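Local coordinates for protein acetate kinase (Entamoeba histolytica, PDB 4H0O) that probably interconverts acetate and acetyl phosphate by phosphoryl transfer, as a pyrophosphate-dependent acetate kinase of the ASKHA superfamily, at residues C209-G214 against K311-T316; T229-S234 against L239-R244. All coordinates share one frame; numbering follows the deposited sequence.

Contact 1 of 2, residues C209-G214 against K311-T316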
ATOM      1  N   CYS B 209     -10.152   6.394 -11.248  1.00 29.27           N
ATOM      2  CA  CYS B 209      -9.052   7.142 -10.651  1.00 29.36           C
ATOM      3  C   CYS B 209      -9.419   8.616 -10.489  1.00 30.25           C
ATOM      4  O   CYS B 209      -9.488   9.363 -11.470  1.00 27.64           O
ATOM      5  CB  CYS B 209      -7.793   7.011 -11.505  1.00 28.91           C
ATOM      6  SG  CYS B 209      -7.322   5.313 -11.884  1.00 37.41           S
ATOM      7  N   HIS B 210      -9.668   9.027  -9.250  1.00 31.29           N
ATOM      8  CA  HIS B 210      -9.913  10.431  -8.947  1.00 25.58           C
ATOM      9  C   HIS B 210      -8.565  11.112  -8.745  1.00 29.42           C
ATOM     10  O   HIS B 210      -8.027  11.133  -7.635  1.00 32.50           O
ATOM     11  CB  HIS B 210     -10.776  10.559  -7.688  1.00 25.14           C
ATOM     12  CG  HIS B 210     -11.125  11.965  -7.320  1.00 36.93           C
ATOM     13  ND1 HIS B 210     -12.412  12.449  -7.344  1.00 36.81           N
ATOM     14  CD2 HIS B 210     -10.346  13.001  -6.891  1.00 36.15           C
ATOM     15  CE1 HIS B 210     -12.422  13.715  -6.959  1.00 37.80           C
ATOM     16  NE2 HIS B 210     -11.178  14.068  -6.681  1.00 31.31           N
ATOM     17  N   LEU B 211      -8.010  11.651  -9.825  1.00 27.23           N
ATOM     18  CA  LEU B 211      -6.702  12.287  -9.758  1.00 30.80           C
ATOM     19  C   LEU B 211      -6.868  13.801  -9.607  1.00 40.27           C
ATOM     20  O   LEU B 211      -6.930  14.542 -10.595  1.00 38.70           O
ATOM     21  CB  LEU B 211      -5.864  11.920 -10.988  1.00 26.84           C
ATOM     22  CG  LEU B 211      -5.700  10.408 -11.187  1.00 31.20           C
ATOM     23  CD1 LEU B 211      -4.679  10.072 -12.273  1.00 23.59           C
ATOM     24  CD2 LEU B 211      -5.324   9.731  -9.870  1.00 27.93           C
ATOM     25  N   GLY B 212      -6.940  14.247  -8.355  1.00 33.76           N
ATOM     26  CA  GLY B 212      -7.302  15.620  -8.053  1.00 39.54           C
ATOM     27  C   GLY B 212      -6.145  16.562  -7.775  1.00 43.24           C
ATOM     28  O   GLY B 212      -4.978  16.163  -7.780  1.00 43.53           O
ATOM     29  N   THR B 213      -6.477  17.829  -7.548  1.00 44.48           N
ATOM     30  CA  THR B 213      -5.479  18.838  -7.229  1.00 53.46           C
ATOM     31  C   THR B 213      -5.137  18.761  -5.748  1.00 41.90           C
ATOM     32  O   THR B 213      -4.048  19.147  -5.328  1.00 52.14           O
ATOM     33  CB  THR B 213      -5.980  20.255  -7.561  1.00 53.47           C
ATOM     34  OG1 THR B 213      -4.901  21.189  -7.431  1.00 60.98           O
ATOM     35  CG2 THR B 213      -7.108  20.656  -6.623  1.00 34.29           C
ATOM     36  N   GLY B 214      -6.082  18.253  -4.962  1.00 43.62           N
ATOM     37  CA  GLY B 214      -5.871  18.077  -3.536  1.00 33.76           C
ATOM     38  C   GLY B 214      -5.612  16.616  -3.220  1.00 49.90           C
ATOM     39  O   GLY B 214      -4.473  16.150  -3.281  1.00 39.76           O
ATOM     40  N   LYS B 311       4.395   5.046 -10.397  1.00 27.53           N
ATOM     41  CA  LYS B 311       4.635   3.729  -9.819  1.00 30.94           C
ATOM     42  C   LYS B 311       3.555   3.356  -8.809  1.00 32.97           C
ATOM     43  O   LYS B 311       3.026   2.245  -8.836  1.00 25.27           O
ATOM     44  CB  LYS B 311       6.013   3.678  -9.157  1.00 30.60           C
ATOM     45  CG  LYS B 311       6.338   2.346  -8.500  1.00 40.84           C
ATOM     46  CD  LYS B 311       6.999   2.544  -7.146  1.00 45.32           C
ATOM     47  CE  LYS B 311       5.969   2.824  -6.064  1.00 59.48           C
ATOM     48  NZ  LYS B 311       6.500   2.534  -4.703  1.00 56.09           N
ATOM     49  N   GLN B 312       3.231   4.287  -7.916  1.00 29.60           N
ATOM     50  CA  GLN B 312       2.223   4.036  -6.895  1.00 34.90           C
ATOM     51  C   GLN B 312       0.825   3.899  -7.488  1.00 32.11           C
ATOM     52  O   GLN B 312       0.035   3.068  -7.037  1.00 27.68           O
ATOM     53  CB  GLN B 312       2.241   5.136  -5.835  1.00 31.58           C
ATOM     54  CG  GLN B 312       1.450   4.792  -4.587  1.00 36.46           C
ATOM     55  CD  GLN B 312       1.964   3.539  -3.898  1.00 41.75           C
ATOM     56  OE1 GLN B 312       3.130   3.167  -4.043  1.00 48.30           O
ATOM     57  NE2 GLN B 312       1.091   2.880  -3.144  1.00 47.62           N
ATOM     58  N   LEU B 313       0.527   4.710  -8.503  1.00 29.04           N
ATOM     59  CA  LEU B 313      -0.767   4.644  -9.181  1.00 29.41           C
ATOM     60  C   LEU B 313      -0.923   3.313  -9.910  1.00 30.28           C
ATOM     61  O   LEU B 313      -1.978   2.681  -9.853  1.00 27.25           O
ATOM     62  CB  LEU B 313      -0.933   5.818 -10.152  1.00 24.26           C
ATOM     63  CG  LEU B 313      -2.226   5.875 -10.974  1.00 29.27           C
ATOM     64  CD1 LEU B 313      -3.454   5.741 -10.087  1.00 24.42           C
ATOM     65  CD2 LEU B 313      -2.311   7.166 -11.780  1.00 24.06           C
ATOM     66  N   ALA B 314       0.139   2.887 -10.586  1.00 28.43           N
ATOM     67  CA  ALA B 314       0.123   1.621 -11.307  1.00 27.77           C
ATOM     68  C   ALA B 314      -0.054   0.444 -10.346  1.00 29.95           C
ATOM     69  O   ALA B 314      -0.852  -0.463 -10.593  1.00 28.95           O
ATOM     70  CB  ALA B 314       1.393   1.463 -12.113  1.00 24.37           C
ATOM     71  N   LYS B 315       0.699   0.458  -9.251  1.00 30.83           N
ATOM     72  CA  LYS B 315       0.617  -0.597  -8.246  1.00 33.41           C
ATOM     73  C   LYS B 315      -0.771  -0.665  -7.603  1.00 33.10           C
ATOM     74  O   LYS B 315      -1.292  -1.751  -7.327  1.00 31.16           O
ATOM     75  CB  LYS B 315       1.686  -0.387  -7.172  1.00 31.11           C
ATOM     76  CG  LYS B 315       1.625  -1.394  -6.035  1.00 44.84           C
ATOM     77  CD  LYS B 315       2.508  -0.979  -4.862  1.00 53.54           C
ATOM     78  CE  LYS B 315       3.966  -0.831  -5.280  1.00 50.25           C
ATOM     79  NZ  LYS B 315       4.836  -0.375  -4.155  1.00 65.40           N
ATOM     80  N   THR B 316      -1.368   0.501  -7.373  1.00 28.80           N
ATOM     81  CA  THR B 316      -2.694   0.580  -6.768  1.00 29.28           C
ATOM     82  C   THR B 316      -3.767  -0.007  -7.690  1.00 31.04           C
ATOM     83  O   THR B 316      -4.669  -0.718  -7.235  1.00 33.32           O
ATOM     84  CB  THR B 316      -3.061   2.029  -6.413  1.00 25.71           C
ATOM     85  OG1 THR B 316      -2.022   2.601  -5.605  1.00 31.75           O
ATOM     86  CG2 THR B 316      -4.381   2.073  -5.651  1.00 24.09           C
TER

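Contact 2 of 2, residues T229-S234 against L239-R244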
ATOM      1  N   THR B 229     -11.143   0.649  -1.960  1.00 36.09           N
ATOM      2  CA  THR B 229     -10.671   1.976  -2.326  1.00 35.67           C
ATOM      3  C   THR B 229      -9.299   2.292  -1.738  1.00 37.23           C
ATOM      4  O   THR B 229      -8.816   1.601  -0.840  1.00 39.35           O
ATOM      5  CB  THR B 229     -11.676   3.063  -1.914  1.00 33.90           C
ATOM      6  OG1 THR B 229     -11.341   4.300  -2.557  1.00 36.29           O
ATOM      7  CG2 THR B 229     -11.665   3.252  -0.404  1.00 34.46           C
ATOM      8  N   SER B 230      -8.696   3.365  -2.236  1.00 38.50           N
ATOM      9  CA  SER B 230      -7.289   3.657  -1.994  1.00 27.33           C
ATOM     10  C   SER B 230      -7.008   4.332  -0.650  1.00 31.92           C
ATOM     11  O   SER B 230      -6.024   4.010   0.019  1.00 27.36           O
ATOM     12  CB  SER B 230      -6.765   4.535  -3.130  1.00 30.67           C
ATOM     13  OG  SER B 230      -5.370   4.400  -3.271  1.00 43.48           O
ATOM     14  N   MET B 231      -7.849   5.289  -0.266  1.00 37.77           N
ATOM     15  CA  MET B 231      -7.690   5.948   1.026  1.00 42.15           C
ATOM     16  C   MET B 231      -8.124   4.993   2.136  1.00 39.41           C
ATOM     17  O   MET B 231      -8.763   3.970   1.868  1.00 34.09           O
ATOM     18  CB  MET B 231      -8.489   7.257   1.075  1.00 38.86           C
ATOM     19  CG  MET B 231      -7.896   8.392   0.235  1.00 30.27           C
ATOM     20  SD  MET B 231      -8.876   9.921   0.266  1.00 49.70           S
ATOM     21  CE  MET B 231      -7.763  11.057  -0.567  1.00 31.40           C
ATOM     22  N   GLY B 232      -7.764   5.309   3.377  1.00 34.52           N
ATOM     23  CA  GLY B 232      -8.099   4.443   4.493  1.00 36.93           C
ATOM     24  C   GLY B 232      -8.888   5.172   5.559  1.00 33.74           C
ATOM     25  O   GLY B 232      -9.866   5.856   5.251  1.00 32.75           O
ATOM     26  N   ASN B 233      -8.464   5.027   6.810  1.00 33.69           N
ATOM     27  CA  ASN B 233      -9.082   5.753   7.911  1.00 33.87           C
ATOM     28  C   ASN B 233      -8.877   7.256   7.755  1.00 28.78           C
ATOM     29  O   ASN B 233      -9.733   8.053   8.138  1.00 35.73           O
ATOM     30  CB  ASN B 233      -8.512   5.282   9.250  1.00 38.13           C
ATOM     31  CG  ASN B 233      -9.261   5.858  10.437  1.00 36.74           C
ATOM     32  OD1 ASN B 233     -10.305   5.340  10.837  1.00 41.04           O
ATOM     33  ND2 ASN B 233      -8.731   6.934  11.008  1.00 32.67           N
ATOM     34  N   SER B 234      -7.733   7.632   7.188  1.00 30.73           N
ATOM     35  CA  SER B 234      -7.402   9.035   6.970  1.00 27.85           C
ATOM     36  C   SER B 234      -7.381   9.359   5.485  1.00 33.84           C
ATOM     37  O   SER B 234      -7.441   8.462   4.640  1.00 36.66           O
ATOM     38  CB  SER B 234      -6.036   9.371   7.567  1.00 35.06           C
ATOM     39  OG  SER B 234      -4.988   8.973   6.701  1.00 33.80           O
ATOM     40  N   LEU B 239      -2.633   6.763  -2.827  1.00 26.48           N
ATOM     41  CA  LEU B 239      -1.817   7.282  -3.917  1.00 34.27           C
ATOM     42  C   LEU B 239      -0.819   8.328  -3.433  1.00 31.35           C
ATOM     43  O   LEU B 239      -1.031   8.971  -2.403  1.00 27.39           O
ATOM     44  CB  LEU B 239      -2.723   7.918  -4.973  1.00 25.58           C
ATOM     45  CG  LEU B 239      -3.292   7.064  -6.107  1.00 38.60           C
ATOM     46  CD1 LEU B 239      -3.641   5.669  -5.646  1.00 31.01           C
ATOM     47  CD2 LEU B 239      -4.525   7.733  -6.686  1.00 27.83           C
ATOM     48  N   VAL B 240       0.272   8.493  -4.176  1.00 30.62           N
ATOM     49  CA  VAL B 240       1.113   9.672  -4.021  1.00 27.83           C
ATOM     50  C   VAL B 240       0.259  10.859  -4.455  1.00 30.09           C
ATOM     51  O   VAL B 240      -0.378  10.808  -5.509  1.00 29.92           O
ATOM     52  CB  VAL B 240       2.361   9.597  -4.913  1.00 30.45           C
ATOM     53  CG1 VAL B 240       3.100  10.935  -4.915  1.00 23.82           C
ATOM     54  CG2 VAL B 240       3.280   8.479  -4.449  1.00 22.57           C
ATOM     55  N   MET B 241       0.220  11.917  -3.652  1.00 24.72           N
ATOM     56  CA  MET B 241      -0.654  13.045  -3.967  1.00 23.86           C
ATOM     57  C   MET B 241       0.108  14.355  -4.159  1.00 31.65           C
ATOM     58  O   MET B 241       1.340  14.371  -4.203  1.00 30.99           O
ATOM     59  CB  MET B 241      -1.738  13.209  -2.893  1.00 24.84           C
ATOM     60  CG  MET B 241      -2.444  11.913  -2.500  1.00 32.72           C
ATOM     61  SD  MET B 241      -3.803  12.163  -1.330  1.00 29.33           S
ATOM     62  CE  MET B 241      -3.971  10.510  -0.640  1.00 22.48           C
ATOM     63  N   SER B 242      -0.638  15.451  -4.272  1.00 37.34           N
ATOM     64  CA  SER B 242      -0.047  16.769  -4.472  1.00 36.21           C
ATOM     65  C   SER B 242       0.915  17.140  -3.343  1.00 34.62           C
ATOM     66  O   SER B 242       2.047  17.560  -3.596  1.00 32.79           O
ATOM     67  CB  SER B 242      -1.142  17.827  -4.608  1.00 32.55           C
ATOM     68  OG  SER B 242      -2.040  17.767  -3.517  1.00 51.02           O
ATOM     69  N   THR B 243       0.463  16.975  -2.101  1.00 30.58           N
ATOM     70  CA  THR B 243       1.285  17.291  -0.932  1.00 33.99           C
ATOM     71  C   THR B 243       1.278  16.185   0.122  1.00 35.30           C
ATOM     72  O   THR B 243       1.812  16.371   1.219  1.00 30.70           O
ATOM     73  CB  THR B 243       0.837  18.602  -0.247  1.00 35.44           C
ATOM     74  OG1 THR B 243      -0.484  18.439   0.287  1.00 32.81           O
ATOM     75  CG2 THR B 243       0.847  19.759  -1.230  1.00 31.78           C
ATOM     76  N   ARG B 244       0.662  15.053  -0.201  1.00 35.60           N
ATOM     77  CA  ARG B 244       0.573  13.938   0.736  1.00 30.73           C
ATOM     78  C   ARG B 244       1.522  12.815   0.338  1.00 36.51           C
ATOM     79  O   ARG B 244       1.890  12.689  -0.830  1.00 33.70           O
ATOM     80  CB  ARG B 244      -0.862  13.414   0.809  1.00 27.38           C
ATOM     81  CG  ARG B 244      -1.818  14.324   1.562  1.00 37.72           C
ATOM     82  CD  ARG B 244      -3.267  13.960   1.278  1.00 31.64           C
ATOM     83  NE  ARG B 244      -4.183  15.036   1.647  1.00 38.61           N
ATOM     84  CZ  ARG B 244      -5.450  15.105   1.255  1.00 41.32           C
ATOM     85  NH1 ARG B 244      -5.958  14.159   0.475  1.00 35.39           N
ATOM     86  NH2 ARG B 244      -6.211  16.121   1.640  1.00 37.44           N
TER
HETATM   87  O   HOH W   1      -5.512   7.345  -2.075  1.00 33.10           O

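Contact 1 of 2, residues C209-G214 against K311-T316
Leu-211 and Leu-313 reach toward each other and meet tip to tip, with Leu-211 CD1 lying 3.8 Å from Leu-313 CD2. The other branch of Leu-313 serves a second neighbour: its CD1 comes within 4.3 Å of Cys-209 SG. Leu-313 thus divides its two methyls between two residues of the strand. With CG anti to the backbone N (chi1 178°), the chain continues outward and presents both methyls to the strand. Cys-209 and Leu-211 are two apart, so an extended strand turns both to the same face. His-210, between them, turns to the opposite face, where its ring stacks on that of His-184. This is a helix laid on a sheet: helix 299-324 packs against strand 205-211 of a mixed sheet in the ribonuclease H-like fold. Branched leucine and the small, weakly polar cysteine suit such a buried apolar seam, which no hydrogen bond crosses. Phe-332 of the adjoining strand 329-333 also touches Cys-209 and Leu-211, while Cys-218 of strand 216-222 touches Cys-209 and Leu-313. Just before Leu-313, Gln-312 O accepts from Thr-316 N and Thr-316 OG1, a turn further on, which approach from opposite faces of its carbonyl plane.

Contact 2 of 2, residues T229-S234 against L239-R244
Apolar contact between 229-234 and 239-244 is made by two methionines, whose terminal methyls meet with Met-231 CE 3.8 Å from Met-241 CE. The two chains, extended beyond CG, meet at an angle, methyl against methyl. Unbranched and flexible, methionine can reach across between two arms of one long loop that lack regular structure.

A close methyl-to-oxygen contact, not a hydrogen bond, sets Leu-239 CD1 3.2 Å from Ser-230 OG. That hydroxyl stands roughly anti to its backbone N (chi1 -156°), a setting that carries it toward the leucine.

The hydrogen bonds are sparse, and none runs directly between the segments. Instead a water accepts from the backbone N of Leu-239 at 3.0 Å and, weakly, from Ser-230 OG at 3.2 Å. A small hydroxyl suits this place, since it can meet both the water and the leucine methyl.

Around the guanidinium of Arg-244 the partners are soft. Within its own segment, Arg-244 NH1 gives a weak bond to Met-241 SD at 3.4 Å, with an N-H...S angle of 156°. From 229-234, Met-231 CE comes to the edge of the group, near its plane, 3.7 Å from Arg-244 NH1. Met-231 also packs on His-184. Both Arg-244 and His-184 are predicted to stabilise the transition state, so Met-231 touches two side chains with that predicted role. Thioether sulfur and methyl groups thus border NH1 through dispersion and one weak bond, and as neutral groups these two methionines bring no opposing charge to the guanidinium.

Following the chain from the N terminus, strand 205-211 supplies the first half of contact 1 and leads through 212-214 into strands 216-222 and 225-229. The loop that follows folds back on itself at once: contact 2 joins 229-234 to 239-244 across only four intervening residues. A run of helices then leads to helix 299-324, where 311-316 closes contact 1 around a far larger loop of 96 residues that holds all of contact 2. The two also touch. Ser-242 OG probably hydrogen-bonds Gly-214 O at 2.9 Å, and Thr-316 packs on Ser-230 and Leu-239. Sheet, helix and the loop bearing Arg-244 are thereby joined, and both contacts adjoin the second subunit.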